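Local coordinates for protein putative polyketide synthase (Brevibacillus brevis, PDB 6HP2) that is the O-methyltransferase domain of a trans-AT polyketide synthase, binds S-adenosyl-L-homocysteine and probably transfers methyl groups from S-adenosylmethionine to a polyketide intermediate, at residues M59-V62 and K68-L71; M83-F88 and A321-S326; R177-L182 and E215-T220; G181-I186 and I225-E230; Y257-H260 and V265-L268. All blocks are in the same frame, centred on the assembly; numbering follows the deposited sequence.

Contact 1 (M59-V62 and K68-L71); sequences MSRV and KYPL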
# COMPACT_ATOMS: atom_id res chain seq x y z
N MET A 59 -11.74 -9.36 13.03
CA MET A 59 -10.52 -8.62 12.77
C MET A 59 -10.31 -7.54 13.82
O MET A 59 -9.18 -7.30 14.22
CB MET A 59 -10.56 -7.99 11.37
CG MET A 59 -9.28 -7.26 11.00
SD MET A 59 -7.90 -8.46 10.83
CE MET A 59 -8.35 -9.22 9.27
N SER A 60 -11.38 -6.86 14.27
CA SER A 60 -11.21 -5.78 15.24
C SER A 60 -10.65 -6.33 16.56
O SER A 60 -9.83 -5.69 17.21
CB SER A 60 -12.55 -5.05 15.49
OG SER A 60 -13.54 -5.96 15.90
N ARG A 61 -11.13 -7.50 17.00
CA ARG A 61 -10.59 -8.11 18.22
C ARG A 61 -9.11 -8.44 18.06
O ARG A 61 -8.29 -8.14 18.93
CB ARG A 61 -11.37 -9.36 18.54
CG ARG A 61 -12.71 -9.08 19.23
CD ARG A 61 -13.51 -10.34 19.46
NE ARG A 61 -14.80 -10.04 20.08
CZ ARG A 61 -15.85 -9.54 19.43
NH1 ARG A 61 -15.77 -9.26 18.13
NH2 ARG A 61 -16.98 -9.31 20.08
N VAL A 62 -8.74 -8.98 16.90
CA VAL A 62 -7.37 -9.41 16.67
C VAL A 62 -6.42 -8.21 16.56
O VAL A 62 -5.31 -8.26 17.09
CB VAL A 62 -7.30 -10.27 15.40
CG1 VAL A 62 -5.87 -10.57 15.08
CG2 VAL A 62 -8.10 -11.54 15.63
N LYS A 68 -3.68 -10.62 23.28
CA LYS A 68 -4.62 -11.69 23.55
C LYS A 68 -4.77 -12.66 22.37
O LYS A 68 -5.15 -13.82 22.59
CB LYS A 68 -5.98 -11.09 23.88
CG LYS A 68 -7.04 -12.08 24.30
CD LYS A 68 -8.32 -11.36 24.75
CE LYS A 68 -9.42 -12.34 25.11
NZ LYS A 68 -10.67 -11.64 25.54
N TYR A 69 -4.47 -12.23 21.14
CA TYR A 69 -4.65 -13.09 19.95
C TYR A 69 -3.37 -13.13 19.12
O TYR A 69 -3.37 -12.80 17.94
CB TYR A 69 -5.83 -12.62 19.12
CG TYR A 69 -7.17 -12.57 19.85
CD1 TYR A 69 -7.88 -13.74 20.15
CD2 TYR A 69 -7.72 -11.35 20.24
CE1 TYR A 69 -9.09 -13.68 20.83
CE2 TYR A 69 -8.93 -11.29 20.91
CZ TYR A 69 -9.61 -12.45 21.20
OH TYR A 69 -10.81 -12.38 21.84
N PRO A 70 -2.28 -13.66 19.68
CA PRO A 70 -1.03 -13.61 18.94
C PRO A 70 -1.03 -14.52 17.71
O PRO A 70 -0.39 -14.21 16.73
CB PRO A 70 0.01 -14.05 19.97
CG PRO A 70 -0.77 -14.82 20.96
CD PRO A 70 -2.10 -14.13 21.06
N LEU A 71 -1.66 -15.68 17.79
CA LEU A 71 -1.58 -16.64 16.70
C LEU A 71 -2.54 -16.27 15.58
O LEU A 71 -2.24 -16.47 14.38
CB LEU A 71 -1.89 -18.06 17.21
CG LEU A 71 -0.87 -18.66 18.19
CD1 LEU A 71 -1.35 -20.00 18.68
CD2 LEU A 71 0.45 -18.77 17.44
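Y69 lays its ring against the backbone and the base of the side chain of R61, and this is most of what joins 59-62 to 68-71. Three points of approach run up the tyrosine. Near its base, CD2 stands 3.5 Å from the R61 carbonyl O; farther along, CE2 lies 3.9 Å from R61 CB; beyond that, the hydroxyl OH passes R61 CD at 4.1 Å. These are van der Waals contacts, with no hydrogen bond across the two segments. The two side chains run side by side in the same direction, the arginine extended from CG to NE, its guanidinium turned 74° from the ring plane, and no stack is formed. In Y69, CG sits beside the backbone N (chi1 -57°), which brings the ring alongside R61 and V62. V62 adds its CG2, 4.3 Å from Y69 CB, and its CA lies 4.1 Å from Y69 CD2. From its own segment, K68 lays CG over one face of the Y69 ring, 3.9 Å above the plane and toward the rim.

The charged end of R61 has its strongest partner away from Y69, in a salt bridge from NH2 to D253, and it also makes a cation-pi contact with Y257. Y69 is the N-cap of helix 70-88, so the contact closes the short loop between that helix and helix 59-64. Around the pair, V62 also packs on E72 and R73 of helix 70-88, M59 reaches V76 there, and S60 meets helix 254-258 through V254 and Y257 and helix 263-281 through Y269.

Contact 2 (M83-F88 and A321-S326); sequences MRQVLF and AEMINS. With SAH (S-adenosyl-L-homocysteine), chain B.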
# COMPACT_ATOMS: atom_id res chain seq x y z
N MET A 83 -0.24 -10.41 0.17
CA MET A 83 -0.64 -9.29 -0.67
C MET A 83 0.56 -8.52 -1.20
O MET A 83 0.60 -8.13 -2.37
CB MET A 83 -1.54 -8.35 0.09
CG MET A 83 -2.01 -7.16 -0.74
SD MET A 83 -3.33 -6.19 0.09
CE MET A 83 -2.53 -5.56 1.54
N ARG A 84 1.51 -8.23 -0.35
CA ARG A 84 2.75 -7.57 -0.80
C ARG A 84 3.51 -8.43 -1.80
O ARG A 84 4.10 -7.90 -2.74
CB ARG A 84 3.60 -7.25 0.42
CG ARG A 84 3.07 -6.06 1.19
CD ARG A 84 3.84 -5.91 2.53
NE ARG A 84 3.65 -4.57 3.09
CZ ARG A 84 2.54 -4.17 3.71
NH1 ARG A 84 1.47 -4.99 3.82
NH2 ARG A 84 2.49 -2.94 4.18
N GLN A 85 3.49 -9.76 -1.64
CA GLN A 85 4.15 -10.60 -2.62
C GLN A 85 3.51 -10.43 -3.99
O GLN A 85 4.21 -10.40 -5.02
CB GLN A 85 4.10 -12.09 -2.23
CG GLN A 85 4.95 -12.42 -0.97
CD GLN A 85 4.78 -13.84 -0.54
OE1 GLN A 85 3.73 -14.44 -0.79
NE2 GLN A 85 5.79 -14.41 0.10
N VAL A 86 2.19 -10.35 -4.04
CA VAL A 86 1.52 -10.13 -5.33
C VAL A 86 1.91 -8.77 -5.87
O VAL A 86 2.13 -8.60 -7.05
CB VAL A 86 -0.01 -10.28 -5.21
CG1 VAL A 86 -0.74 -9.96 -6.58
CG2 VAL A 86 -0.36 -11.76 -4.81
N LEU A 87 2.04 -7.77 -5.00
CA LEU A 87 2.38 -6.44 -5.51
C LEU A 87 3.77 -6.44 -6.13
O LEU A 87 4.00 -5.78 -7.16
CB LEU A 87 2.34 -5.41 -4.34
CG LEU A 87 2.69 -3.95 -4.68
CD1 LEU A 87 1.59 -3.36 -5.52
CD2 LEU A 87 2.85 -3.17 -3.35
N PHE A 88 4.73 -7.11 -5.47
CA PHE A 88 6.13 -7.06 -5.85
C PHE A 88 6.56 -8.13 -6.87
O PHE A 88 7.74 -8.15 -7.27
CB PHE A 88 7.01 -7.14 -4.60
CG PHE A 88 7.07 -5.83 -3.77
CD1 PHE A 88 7.90 -4.80 -4.14
CD2 PHE A 88 6.35 -5.71 -2.59
CE1 PHE A 88 7.99 -3.66 -3.43
CE2 PHE A 88 6.41 -4.56 -1.85
CZ PHE A 88 7.23 -3.51 -2.26
N ALA A 321 -2.94 -16.55 -8.10
CA ALA A 321 -2.72 -17.87 -8.68
C ALA A 321 -1.64 -17.83 -9.76
O ALA A 321 -0.86 -18.79 -9.93
CB ALA A 321 -4.05 -18.40 -9.23
N GLU A 322 -1.58 -16.74 -10.52
CA GLU A 322 -0.52 -16.57 -11.51
C GLU A 322 0.83 -16.50 -10.82
O GLU A 322 1.80 -17.12 -11.24
CB GLU A 322 -0.75 -15.31 -12.34
CG GLU A 322 0.30 -15.05 -13.43
CD GLU A 322 0.20 -13.66 -14.04
OE1 GLU A 322 0.15 -13.56 -15.27
OE2 GLU A 322 0.20 -12.66 -13.30
N MET A 323 0.94 -15.72 -9.76
CA MET A 323 2.19 -15.69 -8.99
C MET A 323 2.62 -17.06 -8.50
O MET A 323 3.77 -17.47 -8.70
CB MET A 323 2.04 -14.71 -7.81
CG MET A 323 3.29 -14.60 -7.02
SD MET A 323 3.13 -13.57 -5.55
CE MET A 323 2.39 -14.84 -4.55
N ILE A 324 1.73 -17.78 -7.83
CA ILE A 324 2.08 -19.10 -7.33
C ILE A 324 2.49 -20.03 -8.47
O ILE A 324 3.47 -20.78 -8.36
CB ILE A 324 0.90 -19.68 -6.52
CG1 ILE A 324 0.68 -18.83 -5.25
CG2 ILE A 324 1.13 -21.14 -6.18
CD1 ILE A 324 -0.60 -19.17 -4.53
N ASN A 325 1.76 -19.99 -9.56
CA ASN A 325 2.09 -20.84 -10.70
C ASN A 325 3.44 -20.47 -11.33
O ASN A 325 4.12 -21.35 -11.83
CB ASN A 325 0.99 -20.73 -11.76
CG ASN A 325 1.24 -21.63 -12.96
OD1 ASN A 325 1.42 -21.17 -14.08
ND2 ASN A 325 1.28 -22.94 -12.70
N SER A 326 3.84 -19.20 -11.31
CA SER A 326 5.16 -18.84 -11.85
C SER A 326 6.27 -19.35 -10.94
O SER A 326 7.40 -19.55 -11.39
CB SER A 326 5.31 -17.33 -11.99
OG SER A 326 5.53 -16.73 -10.69
N SAH B . 3.12 1.66 4.06
CA SAH B . 3.11 1.32 5.48
CB SAH B . 2.27 2.30 6.29
CG SAH B . 0.89 2.61 5.73
SD SAH B . -0.07 3.62 6.90
C SAH B . 2.60 -0.09 5.62
O SAH B . 2.52 -0.62 6.73
OXT SAH B . 2.28 -0.71 4.61
C5' SAH B . 0.08 5.20 6.03
C4' SAH B . 1.49 5.76 6.09
O4' SAH B . 1.55 6.94 5.25
C3' SAH B . 1.84 6.30 7.52
O3' SAH B . 3.19 5.88 7.75
C2' SAH B . 1.75 7.82 7.44
O2' SAH B . 2.61 8.52 8.29
C1' SAH B . 2.13 8.03 5.95
N9 SAH B . 1.72 9.29 5.35
C8 SAH B . 0.47 9.82 5.25
N7 SAH B . 0.59 11.02 4.68
C5 SAH B . 1.89 11.23 4.36
C6 SAH B . 2.59 12.27 3.77
N6 SAH B . 2.01 13.37 3.28
N1 SAH B . 3.94 12.15 3.58
C2 SAH B . 4.63 11.06 4.07
N3 SAH B . 3.93 10.05 4.68
C4 SAH B . 2.61 10.16 4.86
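Q85 and V86 of helix 70-88 meet M323 of the facing helix 316-326. Starting at M83, the first side chain points away from 321-326 and packs on I199, Y286 and L288. R84 also leads away, extended toward S-adenosyl-L-homocysteine, which it binds; NE is paired with D109, and the modelled spacing between NH2 and the ligand carboxylate is too short to be trusted. Q85 comes next, and its backbone O is 3.4 Å from M323 SD, with Q85 CB 3.8 Å from the same sulfur. The two side chains cross at about a right angle, and the glutamine amide gives NE2 to the P332 carbonyl.

Helix 70-88 packs on strands 164-170, 194-203 and 284-293 of the Rossmann-like sheet, and helix 316-326, the last in the modelled chain, lies against it. V86 follows, touching L288, its CG2 4.0 Å from M323 SD and 4.1 Å from M323 CE. M323 starts extended, CG anti to the backbone N (chi1 -178°), then bends at the thioether, turning CE toward Q85. L87 and F88 return to the sheet: L87 packs on I170, L197 and L288, and F88 on M166 and V168, with an edge-to-face meeting with Y331.

Contact 3 (R177-L182 and E215-T220); sequences RNKHGL and EVSIPT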
# COMPACT_ATOMS: atom_id res chain seq x y z
N ARG A 177 -3.81 15.01 0.71
CA ARG A 177 -4.74 15.89 -0.02
C ARG A 177 -4.17 16.36 -1.38
O ARG A 177 -4.89 16.42 -2.39
CB ARG A 177 -5.09 17.11 0.85
CG ARG A 177 -6.09 18.08 0.25
CD ARG A 177 -6.62 19.07 1.30
NE ARG A 177 -5.63 20.08 1.67
CZ ARG A 177 -5.52 21.28 1.11
NH1 ARG A 177 -6.36 21.66 0.15
NH2 ARG A 177 -4.58 22.12 1.52
N ASN A 178 -2.90 16.74 -1.42
CA ASN A 178 -2.33 17.42 -2.59
C ASN A 178 -1.71 16.38 -3.50
O ASN A 178 -0.51 16.13 -3.49
CB ASN A 178 -1.35 18.49 -2.13
CG ASN A 178 -2.03 19.56 -1.25
OD1 ASN A 178 -1.69 19.73 -0.10
ND2 ASN A 178 -3.05 20.24 -1.81
N LYS A 179 -2.56 15.81 -4.35
CA LYS A 179 -2.17 14.69 -5.20
C LYS A 179 -1.14 15.09 -6.24
O LYS A 179 -0.25 14.30 -6.60
CB LYS A 179 -3.38 14.11 -5.92
CG LYS A 179 -4.61 13.86 -5.04
CD LYS A 179 -4.45 12.68 -4.18
CE LYS A 179 -5.79 12.39 -3.38
NZ LYS A 179 -5.56 11.49 -2.26
N HIS A 180 -1.27 16.31 -6.79
CA HIS A 180 -0.35 16.71 -7.84
C HIS A 180 1.02 17.00 -7.28
O HIS A 180 2.03 16.70 -7.93
CB HIS A 180 -0.88 17.91 -8.63
CG HIS A 180 -2.00 17.54 -9.55
ND1 HIS A 180 -1.78 16.83 -10.72
CD2 HIS A 180 -3.34 17.74 -9.46
CE1 HIS A 180 -2.94 16.64 -11.32
NE2 HIS A 180 -3.90 17.17 -10.58
N GLY A 181 1.08 17.55 -6.06
CA GLY A 181 2.36 17.68 -5.40
C GLY A 181 3.04 16.33 -5.27
O GLY A 181 4.19 16.15 -5.65
N LEU A 182 2.30 15.35 -4.74
CA LEU A 182 2.83 14.02 -4.53
C LEU A 182 3.32 13.40 -5.83
O LEU A 182 4.44 12.88 -5.90
CB LEU A 182 1.75 13.15 -3.91
CG LEU A 182 2.09 11.68 -3.73
CD1 LEU A 182 3.28 11.48 -2.79
CD2 LEU A 182 0.83 11.00 -3.28
N GLU A 215 -8.97 13.34 7.05
CA GLU A 215 -7.97 13.62 6.04
C GLU A 215 -7.84 12.42 5.10
O GLU A 215 -6.77 11.85 4.94
CB GLU A 215 -6.62 13.98 6.68
CG GLU A 215 -6.47 15.45 7.04
CD GLU A 215 -7.12 15.82 8.37
OE1 GLU A 215 -6.86 16.93 8.88
OE2 GLU A 215 -7.90 14.99 8.90
N VAL A 216 -8.95 12.04 4.50
CA VAL A 216 -9.01 11.00 3.48
C VAL A 216 -9.58 11.60 2.22
O VAL A 216 -10.66 12.22 2.26
CB VAL A 216 -9.85 9.81 3.99
CG1 VAL A 216 -10.14 8.83 2.89
CG2 VAL A 216 -9.08 9.05 5.08
N SER A 217 -8.93 11.32 1.08
CA SER A 217 -9.39 11.79 -0.21
C SER A 217 -9.11 10.68 -1.21
O SER A 217 -7.94 10.27 -1.41
CB SER A 217 -8.66 13.10 -0.62
OG SER A 217 -7.28 13.01 -0.39
N ILE A 218 -10.18 10.22 -1.89
CA ILE A 218 -10.04 9.08 -2.80
C ILE A 218 -10.46 9.52 -4.18
O ILE A 218 -11.62 9.83 -4.37
CB ILE A 218 -10.85 7.88 -2.31
CG1 ILE A 218 -10.34 7.44 -0.94
CG2 ILE A 218 -10.84 6.75 -3.31
CD1 ILE A 218 -11.26 6.41 -0.26
N PRO A 219 -9.57 9.53 -5.16
CA PRO A 219 -9.94 9.98 -6.51
C PRO A 219 -10.81 8.97 -7.21
O PRO A 219 -10.74 7.77 -6.94
CB PRO A 219 -8.57 10.09 -7.24
CG PRO A 219 -7.54 10.14 -6.11
CD PRO A 219 -8.10 9.29 -5.04
N THR A 220 -11.66 9.48 -8.11
CA THR A 220 -12.46 8.62 -8.95
C THR A 220 -11.59 7.92 -9.99
O THR A 220 -10.43 8.24 -10.22
CB THR A 220 -13.50 9.46 -9.70
OG1 THR A 220 -12.81 10.36 -10.59
CG2 THR A 220 -14.36 10.29 -8.73
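K179 reaches across to S217, and its ammonium nitrogen is held by two oxygens of that one residue, both lying on the same side of it. NZ donates to the S217 carbonyl O at 2.8 Å and to S217 OG at 3.0 Å. The approach to the carbonyl is oblique: the C=O...N angle is 134° and the nitrogen stands above the carbonyl plane, 38° out of it. Behind the charge, K179 CE packs against the ring of P219, 3.9 Å from its CG. The lysine gets there by bending early, at chi2 (-74°), and running extended beyond.

Two more carbonyls, those of S173 and I176, also accept from NZ. With four acceptors for three N-H groups, at least one hydrogen must be shared or the bonds must alternate. This environment would be expected to favour the charged form and probably limits rotation of the chain's end. R177 CA lies 3.9 Å from S217 OG.

The second shell sets both partners. K179 opens helix 179-188 just after N178, the N-cap and centre of an inverse gamma turn. S217 is held by backbone bonding to F174, while I218 pairs with I209 across the short hairpin and P219 bonds to A203. T220 caps helix 221-230, and E223 OE1 takes the T220 backbone N, consistent with a capping box.

The arrangement ties a two-stranded hairpin, inserted after strand 194-203, to the start of helix 179-188 and the loop before it. That loop edges the cofactor pocket, as in Rossmann-like class I methyltransferases, with the R177 side chain about 8 Å from S-adenosyl-L-homocysteine.

Contact 4 (G181-I186 and I225-E230); sequences GLFQNI and IELLAE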
# COMPACT_ATOMS: atom_id res chain seq x y z
N GLY A 181 1.08 17.55 -6.06
CA GLY A 181 2.36 17.68 -5.40
C GLY A 181 3.04 16.33 -5.27
O GLY A 181 4.19 16.15 -5.65
N LEU A 182 2.30 15.35 -4.74
CA LEU A 182 2.83 14.02 -4.53
C LEU A 182 3.32 13.40 -5.83
O LEU A 182 4.44 12.88 -5.90
CB LEU A 182 1.75 13.15 -3.91
CG LEU A 182 2.09 11.68 -3.73
CD1 LEU A 182 3.28 11.48 -2.79
CD2 LEU A 182 0.83 11.00 -3.28
N PHE A 183 2.50 13.41 -6.88
CA PHE A 183 2.90 12.68 -8.10
C PHE A 183 3.90 13.45 -8.93
O PHE A 183 4.65 12.85 -9.69
CB PHE A 183 1.65 12.24 -8.90
CG PHE A 183 1.06 10.97 -8.35
CD1 PHE A 183 1.49 9.75 -8.80
CD2 PHE A 183 0.08 10.99 -7.33
CE1 PHE A 183 0.98 8.59 -8.26
CE2 PHE A 183 -0.41 9.79 -6.77
CZ PHE A 183 0.02 8.62 -7.25
N GLN A 184 3.98 14.78 -8.76
CA GLN A 184 5.12 15.50 -9.28
C GLN A 184 6.40 14.97 -8.64
O GLN A 184 7.39 14.70 -9.34
CB GLN A 184 4.96 17.00 -9.02
CG GLN A 184 6.14 17.84 -9.41
CD GLN A 184 6.31 17.93 -10.91
OE1 GLN A 184 5.42 17.55 -11.66
NE2 GLN A 184 7.43 18.41 -11.34
N ASN A 185 6.37 14.81 -7.32
CA ASN A 185 7.50 14.33 -6.55
C ASN A 185 7.89 12.93 -7.00
O ASN A 185 9.05 12.65 -7.27
CB ASN A 185 7.16 14.37 -5.04
CG ASN A 185 8.40 14.54 -4.14
OD1 ASN A 185 9.54 14.68 -4.61
ND2 ASN A 185 8.16 14.56 -2.85
N ILE A 186 6.90 12.06 -7.14
CA ILE A 186 7.16 10.67 -7.53
C ILE A 186 7.77 10.61 -8.92
O ILE A 186 8.83 10.00 -9.15
CB ILE A 186 5.86 9.87 -7.46
CG1 ILE A 186 5.40 9.70 -6.01
CG2 ILE A 186 5.99 8.49 -8.25
CD1 ILE A 186 4.04 9.07 -5.91
N ILE A 225 -6.99 8.24 -13.84
CA ILE A 225 -6.52 8.21 -15.22
C ILE A 225 -5.74 9.47 -15.54
O ILE A 225 -4.63 9.43 -16.09
CB ILE A 225 -7.73 8.04 -16.16
CG1 ILE A 225 -8.30 6.63 -16.01
CG2 ILE A 225 -7.34 8.42 -17.65
CD1 ILE A 225 -9.66 6.46 -16.77
N GLU A 226 -6.34 10.61 -15.26
CA GLU A 226 -5.76 11.91 -15.58
C GLU A 226 -4.60 12.30 -14.66
O GLU A 226 -3.63 12.93 -15.12
CB GLU A 226 -6.86 12.96 -15.54
CG GLU A 226 -7.88 12.76 -16.67
CD GLU A 226 -9.15 13.63 -16.52
OE1 GLU A 226 -9.25 14.47 -15.59
OE2 GLU A 226 -10.07 13.40 -17.31
N LEU A 227 -4.70 11.97 -13.38
CA LEU A 227 -3.63 12.27 -12.44
C LEU A 227 -2.35 11.54 -12.85
O LEU A 227 -1.27 12.14 -12.91
CB LEU A 227 -4.04 11.86 -11.03
CG LEU A 227 -2.97 11.93 -9.93
CD1 LEU A 227 -2.55 13.38 -9.74
CD2 LEU A 227 -3.51 11.34 -8.63
N LEU A 228 -2.46 10.25 -13.14
CA LEU A 228 -1.30 9.49 -13.57
C LEU A 228 -0.79 9.99 -14.91
O LEU A 228 0.39 10.28 -15.03
CB LEU A 228 -1.63 8.00 -13.65
CG LEU A 228 -2.04 7.37 -12.36
CD1 LEU A 228 -2.40 5.90 -12.60
CD2 LEU A 228 -0.96 7.45 -11.29
N ALA A 229 -1.68 10.11 -15.92
CA ALA A 229 -1.27 10.56 -17.24
C ALA A 229 -0.59 11.93 -17.16
O ALA A 229 0.40 12.19 -17.84
CB ALA A 229 -2.49 10.68 -18.21
N GLU A 230 -1.07 12.80 -16.26
CA GLU A 230 -0.48 14.15 -16.16
C GLU A 230 0.97 14.08 -15.71
O GLU A 230 1.78 14.93 -16.11
CB GLU A 230 -1.27 15.01 -15.17
CG GLU A 230 -0.70 16.40 -15.03
CD GLU A 230 -0.96 17.24 -16.27
OE1 GLU A 230 -1.98 16.99 -16.95
OE2 GLU A 230 -0.12 18.12 -16.59
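Two residues beyond F183, whose ring meets L227 and L228, the amide nitrogen ND2 of N185 is gripped by two backbone carbonyls, those of S155 and D158, while its OD1 accepts from the backbone N of F160. That holds one side of helix 179-188 to the loop after strand 148-152; the other side carries the apolar contact.

There the F183 ring projects toward helix 221-230 and turns one side to both leucines, which approach it obliquely at different parts of its rim. L227 CD2 comes to 3.8 Å from F183 CD2 and 3.9 Å from F183 CE2, and the two side chains cross at about a right angle. L228 comes from the same side of the plane, over the CD1/CE1 half, its CD2 3.8 Å from F183 CE1. The opposite face is covered by I186 CD1, from the next turn of the same helix, 3.8 Å above the plane of the F183 ring and toward the rim. L227 turns its CG anti to the backbone N (chi1 172°), which carries CD2 to the ring, whereas L228 has its CG beside the backbone N and reaches the ring with CD2.

All three residues are buried, with no hydrogen bond between the segments. The two helices belong to successive beta-to-alpha connections of the Rossmann-like sheet: 179-188 leads from strand 164-170 to 194-203, and 221-230 precedes strand 233-240. L233 of that strand touches both F183 and L228, I235 backs L228, and helix 299-310 covers the far side of 221-230 at I225 and A229.

Contact 5 (Y257-H260 and V265-L268); sequences YIKH and VQDL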
# COMPACT_ATOMS: atom_id res chain seq x y z
N TYR A 257 -18.83 -3.78 19.39
CA TYR A 257 -17.59 -4.13 20.07
C TYR A 257 -16.79 -2.88 20.42
O TYR A 257 -16.38 -2.70 21.57
CB TYR A 257 -16.75 -5.08 19.21
CG TYR A 257 -15.37 -5.36 19.79
CD1 TYR A 257 -15.22 -6.06 20.95
CD2 TYR A 257 -14.21 -4.93 19.13
CE1 TYR A 257 -13.97 -6.31 21.50
CE2 TYR A 257 -12.96 -5.19 19.64
CZ TYR A 257 -12.85 -5.87 20.86
OH TYR A 257 -11.61 -6.14 21.42
N ILE A 258 -16.56 -2.00 19.44
CA ILE A 258 -15.66 -0.88 19.68
C ILE A 258 -16.28 0.15 20.62
O ILE A 258 -15.55 0.95 21.21
CB ILE A 258 -15.22 -0.22 18.37
CG1 ILE A 258 -16.39 0.39 17.64
CG2 ILE A 258 -14.47 -1.25 17.45
CD1 ILE A 258 -15.97 1.31 16.51
N LYS A 259 -17.60 0.15 20.80
CA LYS A 259 -18.22 1.03 21.79
C LYS A 259 -17.93 0.61 23.23
O LYS A 259 -18.27 1.35 24.18
CB LYS A 259 -19.73 1.09 21.60
CG LYS A 259 -20.18 1.80 20.34
CD LYS A 259 -21.51 2.53 20.62
CE LYS A 259 -22.46 2.42 19.44
NZ LYS A 259 -22.96 1.03 19.28
N HIS A 260 -17.39 -0.60 23.42
CA HIS A 260 -16.94 -1.06 24.72
C HIS A 260 -15.43 -0.97 24.88
O HIS A 260 -14.86 -1.63 25.75
CB HIS A 260 -17.39 -2.50 24.94
CG HIS A 260 -18.87 -2.64 25.09
ND1 HIS A 260 -19.72 -2.71 24.00
CD2 HIS A 260 -19.66 -2.72 26.19
CE1 HIS A 260 -20.97 -2.84 24.44
NE2 HIS A 260 -20.95 -2.84 25.76
N VAL A 265 -8.78 4.15 21.70
CA VAL A 265 -8.80 2.95 20.88
C VAL A 265 -9.93 3.01 19.86
O VAL A 265 -9.75 2.63 18.69
CB VAL A 265 -8.92 1.70 21.78
CG1 VAL A 265 -9.16 0.44 20.91
CG2 VAL A 265 -7.73 1.54 22.63
N GLN A 266 -11.10 3.49 20.28
CA GLN A 266 -12.27 3.54 19.41
C GLN A 266 -12.06 4.50 18.24
O GLN A 266 -12.58 4.27 17.15
CB GLN A 266 -13.50 3.95 20.24
CG GLN A 266 -14.81 3.90 19.58
CD GLN A 266 -15.96 4.21 20.53
OE1 GLN A 266 -15.79 4.17 21.75
NE2 GLN A 266 -17.13 4.51 19.97
N ASP A 267 -11.28 5.56 18.45
CA ASP A 267 -11.15 6.59 17.42
C ASP A 267 -10.27 6.13 16.27
O ASP A 267 -10.53 6.48 15.11
CB ASP A 267 -10.59 7.87 18.03
CG ASP A 267 -11.62 8.63 18.85
OD1 ASP A 267 -12.83 8.53 18.51
OD2 ASP A 267 -11.23 9.31 19.82
N LEU A 268 -9.22 5.36 16.55
CA LEU A 268 -8.28 4.98 15.51
C LEU A 268 -8.82 3.90 14.58
O LEU A 268 -8.43 3.84 13.40
CB LEU A 268 -6.96 4.51 16.13
CG LEU A 268 -6.94 3.28 17.03
CD1 LEU A 268 -7.02 2.02 16.24
CD2 LEU A 268 -5.66 3.27 17.93
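Q266 lays its extended side chain along the carbonyl O of I258, with Q266 CG 3.5 Å and CD 3.4 Å from that oxygen. The two segments come from consecutive helices, 254-258 and 263-281, joined by a short loop. Both belong to the helical region placed between strands 233-240 and 284-293 of the methyltransferase fold.

The glutamine has CG anti to its own backbone N (chi1 -173°) and stays straight beyond it, which carries the side chain across the I258-K259 backbone. The I258 side chain meets it at about a right angle and adds its CD1, 4.2 Å from Q266 CG. Its CG1 sits between the backbone N and the carbonyl carbon, which points CD1 at the glutamine chain. K259 crosses obliquely, its CG 4.1 Å from Q266 NE2.

Neighbouring packing comes from helix 59-64, where L64 lies against both V265 and L268. No hydrogen bond joins the two segments; the closest polar pair, I258 O and Q266 OE1 at 3.3 Å, is two acceptors.

Contacts 3 and 4 are the tightest neighbours: their centres are 10 Å apart, both use helix 179-188 and they share G181 and L182. L227 of contact 4 packs on K179 and H180 of contact 3. Contacts 1 and 5 form a second cluster, centres 15 Å apart, joined where Y257 packs on S60 and R61. Contact 2 shares helix 70-88 with contact 1, yet the nearest atoms of the two are about 10 Å apart. Contacts 3, 4 and 5 are nested within the chain loop that contact 2 closes. R84 of contact 2 binds S-adenosyl-L-homocysteine, while F183 of contact 4 stays about 11 Å from it by side chain.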